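Local coordinates for protein NLP/P60 (Enterococcus faecium, PDB 6B8C) that probably cleaves peptide bonds in peptidoglycan as a secreted NlpC/p60 endopeptidase, generating muropeptides that enhance host immunity, at residues A33-W45 with Y116-V128. Numbering follows the deposited sequence.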
loop_
_atom_site.group_PDB
_atom_site.type_symbol
_atom_site.label_atom_id
_atom_site.label_comp_id
_atom_site.label_asym_id
_atom_site.label_seq_id
_atom_site.Cartn_x
_atom_site.Cartn_y
_atom_site.Cartn_z
ATOM N N ALA A 33 -1.029 12.077 -0.376
ATOM C CA ALA A 33 -0.007 13.111 -0.479
ATOM C C ALA A 33 1.307 12.652 0.142
ATOM O O ALA A 33 2.387 12.962 -0.374
ATOM C CB ALA A 33 -0.497 14.398 0.182
ATOM N N GLU A 34 1.235 11.908 1.248
ATOM C CA GLU A 34 2.453 11.378 1.854
ATOM C C GLU A 34 3.074 10.290 0.983
ATOM O O GLU A 34 4.301 10.220 0.848
ATOM C CB GLU A 34 2.155 10.837 3.252
ATOM C CG GLU A 34 3.363 10.256 3.985
ATOM C CD GLU A 34 4.328 11.322 4.492
ATOM O OE1 GLU A 34 5.509 10.993 4.738
ATOM O OE2 GLU A 34 3.907 12.487 4.649
ATOM N N ALA A 35 2.243 9.431 0.386
ATOM C CA ALA A 35 2.770 8.361 -0.453
ATOM C C ALA A 35 3.475 8.917 -1.683
ATOM O O ALA A 35 4.479 8.355 -2.139
ATOM C CB ALA A 35 1.644 7.411 -0.862
ATOM N N TYR A 36 2.968 10.024 -2.233
ATOM C CA TYR A 36 3.598 10.605 -3.416
ATOM C C TYR A 36 5.020 11.090 -3.150
ATOM O O TYR A 36 5.809 11.202 -4.096
ATOM C CB TYR A 36 2.746 11.752 -3.962
ATOM C CG TYR A 36 1.833 11.332 -5.094
ATOM C CD1 TYR A 36 0.661 10.629 -4.845
ATOM C CD2 TYR A 36 2.145 11.636 -6.413
ATOM C CE1 TYR A 36 -0.174 10.239 -5.876
ATOM C CE2 TYR A 36 1.316 11.248 -7.452
ATOM C CZ TYR A 36 0.158 10.552 -7.176
ATOM O OH TYR A 36 -0.673 10.166 -8.205
ATOM N N LYS A 37 5.375 11.358 -1.889
ATOM C CA LYS A 37 6.708 11.862 -1.577
ATOM C C LYS A 37 7.812 10.861 -1.891
ATOM O O LYS A 37 8.976 11.259 -2.012
ATOM C CB LYS A 37 6.802 12.248 -0.100
ATOM C CG LYS A 37 5.823 13.319 0.347
ATOM C CD LYS A 37 5.921 13.534 1.847
ATOM C CE LYS A 37 5.014 14.658 2.311
ATOM N NZ LYS A 37 5.128 14.881 3.780
ATOM N N TYR A 38 7.492 9.576 -2.017
ATOM C CA TYR A 38 8.516 8.549 -2.121
ATOM C C TYR A 38 8.548 7.884 -3.490
ATOM O O TYR A 38 9.190 6.840 -3.647
ATOM C CB TYR A 38 8.323 7.520 -1.008
ATOM C CG TYR A 38 8.228 8.194 0.339
ATOM C CD1 TYR A 38 9.370 8.647 0.990
ATOM C CD2 TYR A 38 6.999 8.426 0.936
ATOM C CE1 TYR A 38 9.289 9.288 2.208
ATOM C CE2 TYR A 38 6.907 9.066 2.151
ATOM C CZ TYR A 38 8.054 9.495 2.786
ATOM O OH TYR A 38 7.961 10.132 4.001
ATOM N N ILE A 39 7.886 8.476 -4.487
ATOM C CA ILE A 39 7.992 7.991 -5.857
ATOM C C ILE A 39 9.454 7.984 -6.275
ATOM O O ILE A 39 10.194 8.943 -6.025
ATOM C CB ILE A 39 7.130 8.855 -6.788
ATOM C CG1 ILE A 39 5.649 8.588 -6.510
ATOM C CG2 ILE A 39 7.470 8.605 -8.253
ATOM C CD1 ILE A 39 4.721 9.516 -7.230
ATOM N N GLY A 40 9.887 6.882 -6.882
ATOM C CA GLY A 40 11.270 6.730 -7.276
ATOM C C GLY A 40 12.182 6.163 -6.211
ATOM O O GLY A 40 13.378 5.994 -6.474
ATOM N N THR A 41 11.672 5.880 -5.023
ATOM C CA THR A 41 12.465 5.202 -4.009
ATOM C C THR A 41 12.740 3.779 -4.475
ATOM O O THR A 41 11.797 3.067 -4.837
ATOM C CB THR A 41 11.732 5.202 -2.671
ATOM O OG1 THR A 41 11.458 6.552 -2.278
ATOM C CG2 THR A 41 12.565 4.526 -1.594
ATOM N N PRO A 42 13.995 3.336 -4.521
ATOM C CA PRO A 42 14.281 1.989 -5.027
ATOM C C PRO A 42 13.745 0.898 -4.112
ATOM O O PRO A 42 13.520 1.093 -2.914
ATOM C CB PRO A 42 15.813 1.950 -5.100
ATOM C CG PRO A 42 16.274 3.031 -4.185
ATOM C CD PRO A 42 15.222 4.093 -4.220
ATOM N N TYR A 43 13.538 -0.272 -4.707
ATOM C CA TYR A 43 13.061 -1.431 -3.972
ATOM C C TYR A 43 14.207 -2.054 -3.191
ATOM O O TYR A 43 15.302 -2.250 -3.727
ATOM C CB TYR A 43 12.460 -2.464 -4.924
ATOM C CG TYR A 43 11.590 -3.497 -4.245
ATOM C CD1 TYR A 43 12.150 -4.608 -3.620
ATOM C CD2 TYR A 43 10.209 -3.366 -4.237
ATOM C CE1 TYR A 43 11.354 -5.555 -3.004
ATOM C CE2 TYR A 43 9.407 -4.303 -3.626
ATOM C CZ TYR A 43 9.981 -5.397 -3.009
ATOM O OH TYR A 43 9.174 -6.331 -2.397
ATOM N N VAL A 44 13.953 -2.365 -1.926
ATOM C CA VAL A 44 14.890 -3.106 -1.094
ATOM C C VAL A 44 14.089 -4.126 -0.302
ATOM O O VAL A 44 13.143 -3.762 0.406
ATOM C CB VAL A 44 15.688 -2.187 -0.146
ATOM C CG1 VAL A 44 16.543 -3.020 0.791
ATOM C CG2 VAL A 44 16.557 -1.209 -0.933
ATOM N N TRP A 45 14.455 -5.398 -0.426
ATOM C CA TRP A 45 13.749 -6.438 0.308
ATOM C C TRP A 45 13.812 -6.161 1.803
ATOM O O TRP A 45 14.895 -5.980 2.370
ATOM C CB TRP A 45 14.344 -7.809 0.001
ATOM C CG TRP A 45 13.522 -8.909 0.570
ATOM C CD1 TRP A 45 13.769 -9.619 1.710
ATOM C CD2 TRP A 45 12.292 -9.413 0.042
ATOM N NE1 TRP A 45 12.773 -10.545 1.916
ATOM C CE2 TRP A 45 11.854 -10.437 0.905
ATOM C CE3 TRP A 45 11.522 -9.102 -1.084
ATOM C CZ2 TRP A 45 10.680 -11.151 0.678
ATOM C CZ3 TRP A 45 10.357 -9.812 -1.308
ATOM C CH2 TRP A 45 9.947 -10.825 -0.431
ATOM N N TYR A 116 -3.386 2.822 -7.986
ATOM C CA TYR A 116 -2.725 2.649 -6.705
ATOM C C TYR A 116 -1.275 3.078 -6.840
ATOM O O TYR A 116 -0.793 3.389 -7.930
ATOM C CB TYR A 116 -2.833 1.205 -6.203
ATOM C CG TYR A 116 -2.525 0.155 -7.241
ATOM C CD1 TYR A 116 -1.213 -0.191 -7.543
ATOM C CD2 TYR A 116 -3.550 -0.510 -7.904
ATOM C CE1 TYR A 116 -0.931 -1.162 -8.485
ATOM C CE2 TYR A 116 -3.280 -1.479 -8.845
ATOM C CZ TYR A 116 -1.971 -1.801 -9.133
ATOM O OH TYR A 116 -1.704 -2.767 -10.075
ATOM N N ILE A 117 -0.583 3.098 -5.710
ATOM C CA ILE A 117 0.831 3.430 -5.663
ATOM C C ILE A 117 1.512 2.388 -4.789
ATOM O O ILE A 117 0.952 1.962 -3.773
ATOM C CB ILE A 117 1.059 4.866 -5.134
ATOM C CG1 ILE A 117 2.550 5.160 -4.983
ATOM C CG2 ILE A 117 0.303 5.092 -3.825
ATOM C CD1 ILE A 117 2.838 6.597 -4.648
ATOM N N HIS A 118 2.699 1.947 -5.202
ATOM C CA HIS A 118 3.316 0.826 -4.506
ATOM C C HIS A 118 4.798 0.736 -4.823
ATOM O O HIS A 118 5.291 1.320 -5.794
ATOM C CB HIS A 118 2.630 -0.501 -4.861
ATOM C CG HIS A 118 2.702 -0.861 -6.314
ATOM N ND1 HIS A 118 2.506 -2.147 -6.769
ATOM C CD2 HIS A 118 2.938 -0.107 -7.415
ATOM C CE1 HIS A 118 2.620 -2.171 -8.086
ATOM N NE2 HIS A 118 2.882 -0.945 -8.502
ATOM N N ALA A 119 5.502 -0.002 -3.963
ATOM C CA ALA A 119 6.823 -0.539 -4.245
ATOM C C ALA A 119 6.605 -1.855 -4.981
ATOM O O ALA A 119 6.271 -2.867 -4.355
ATOM C CB ALA A 119 7.629 -0.739 -2.959
ATOM N N PRO A 120 6.756 -1.872 -6.304
ATOM C CA PRO A 120 6.246 -3.001 -7.096
ATOM C C PRO A 120 6.981 -4.317 -6.874
ATOM O O PRO A 120 6.348 -5.315 -6.520
ATOM C CB PRO A 120 6.410 -2.514 -8.543
ATOM C CG PRO A 120 6.599 -1.030 -8.443
ATOM C CD PRO A 120 7.327 -0.820 -7.156
ATOM N N GLN A 121 8.296 -4.344 -7.057
ATOM C CA GLN A 121 9.048 -5.591 -7.034
ATOM C C GLN A 121 10.539 -5.257 -7.045
ATOM O O GLN A 121 10.918 -4.135 -7.405
ATOM C CB GLN A 121 8.692 -6.471 -8.243
ATOM C CG GLN A 121 9.350 -5.984 -9.511
ATOM C CD GLN A 121 8.750 -6.599 -10.744
ATOM O OE1 GLN A 121 7.540 -6.802 -10.821
ATOM N NE2 GLN A 121 9.593 -6.896 -11.726
ATOM N N PRO A 122 11.396 -6.219 -6.670
ATOM C CA PRO A 122 12.853 -5.981 -6.698
ATOM C C PRO A 122 13.365 -5.237 -7.925
ATOM O O PRO A 122 14.336 -4.473 -7.817
ATOM C CB PRO A 122 13.417 -7.405 -6.614
ATOM C CG PRO A 122 12.429 -8.117 -5.729
ATOM C CD PRO A 122 11.070 -7.525 -6.058
ATOM N N GLY A 123 12.735 -5.402 -9.081
ATOM C CA GLY A 123 13.181 -4.661 -10.248
ATOM C C GLY A 123 13.010 -3.154 -10.120
ATOM O O GLY A 123 13.873 -2.386 -10.553
ATOM N N GLU A 124 11.898 -2.709 -9.541
ATOM C CA GLU A 124 11.416 -1.360 -9.795
ATOM C C GLU A 124 11.394 -0.503 -8.535
ATOM O O GLU A 124 11.543 -0.988 -7.413
ATOM C CB GLU A 124 10.022 -1.415 -10.432
ATOM C CG GLU A 124 10.020 -2.155 -11.759
ATOM C CD GLU A 124 11.134 -1.681 -12.686
ATOM O OE1 GLU A 124 11.364 -0.452 -12.771
ATOM O OE2 GLU A 124 11.788 -2.535 -13.327
ATOM N N SER A 125 11.213 0.796 -8.745
ATOM C CA SER A 125 11.094 1.765 -7.668
ATOM C C SER A 125 9.627 2.134 -7.455
ATOM O O SER A 125 8.757 1.814 -8.268
ATOM C CB SER A 125 11.933 3.010 -7.975
ATOM O OG SER A 125 11.478 3.638 -9.158
ATOM N N VAL A 126 9.361 2.817 -6.334
ATOM C CA VAL A 126 7.988 3.171 -5.975
ATOM C C VAL A 126 7.347 3.941 -7.119
ATOM O O VAL A 126 7.907 4.926 -7.619
ATOM C CB VAL A 126 7.960 3.986 -4.672
ATOM C CG1 VAL A 126 6.545 4.479 -4.387
ATOM C CG2 VAL A 126 8.487 3.162 -3.505
ATOM N N LYS A 127 6.171 3.488 -7.552
ATOM C CA LYS A 127 5.528 4.090 -8.709
ATOM C C LYS A 127 4.019 3.893 -8.636
ATOM O O LYS A 127 3.484 3.233 -7.734
ATOM C CB LYS A 127 6.082 3.513 -10.018
ATOM C CG LYS A 127 5.744 2.051 -10.256
ATOM C CD LYS A 127 6.013 1.657 -11.706
ATOM C CE LYS A 127 7.338 0.925 -11.878
ATOM N NZ LYS A 127 8.520 1.732 -11.456
ATOM N N VAL A 128 3.342 4.467 -9.617
ATOM C CA VAL A 128 1.904 4.335 -9.756
ATOM C C VAL A 128 1.591 3.095 -10.589
ATOM O O VAL A 128 2.421 2.591 -11.354
ATOM C CB VAL A 128 1.296 5.609 -10.382
ATOM C CG1 VAL A 128 1.361 5.550 -11.903
ATOM C CG2 VAL A 128 -0.126 5.826 -9.900
HETATM O O HOH W 1 14.673 -0.474 -7.522
#
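Y43 lies against the loop that joins strands 115-118 and 127-130. Its CB sits 3.0 Å from E124 O. CG is anti to the backbone N (chi1 -163°), which lays the ring along the turn Q121-E124. CG and CD2 both meet Q121 O, CG at 3.3 Å. CD1 rests on P122 CA, and CE1 lies 3.6 Å from P122 CD. The peptide between Q121 and P122 lies over one face of the ring, with P122 N above its centre. P122 CD adds a CH-pi contact on the ring, 22° off the normal. Along the CD2-CE2 edge, CD2 touches A119 CB, and CE2 meets A119 O near the ring plane. Farther out, CZ lies beside P122 CD. A water accepts from Y43 N and gives a weak bond to E124 O.

Further back, two backbone bonds tie the segments around V126. G40 N donates to V126 O in the carbonyl plane, at 2.9 Å and nearly straight (171°). V126 N donates to T41 O. The V126 side chain reaches into the turn Y38-T41, where its CB is 3.3 Å from Y38 O. Y38 O accepts hydrogen bonds from T41 N and T41 OG1, both from one face of its plane. I117 CD1 reaches A35 O, in helix 28-36. CD1 also packs on I39 CG1, the two side chains crossing at about a right angle. F58 of helix 55-67 touches both A35 and V126. The contact thus joins the last part of helix 28-36 and the loop that follows it to the edge hairpin of the antiparallel sheet, consistent with the papain-like alpha+beta fold of NlpC/P60 domains.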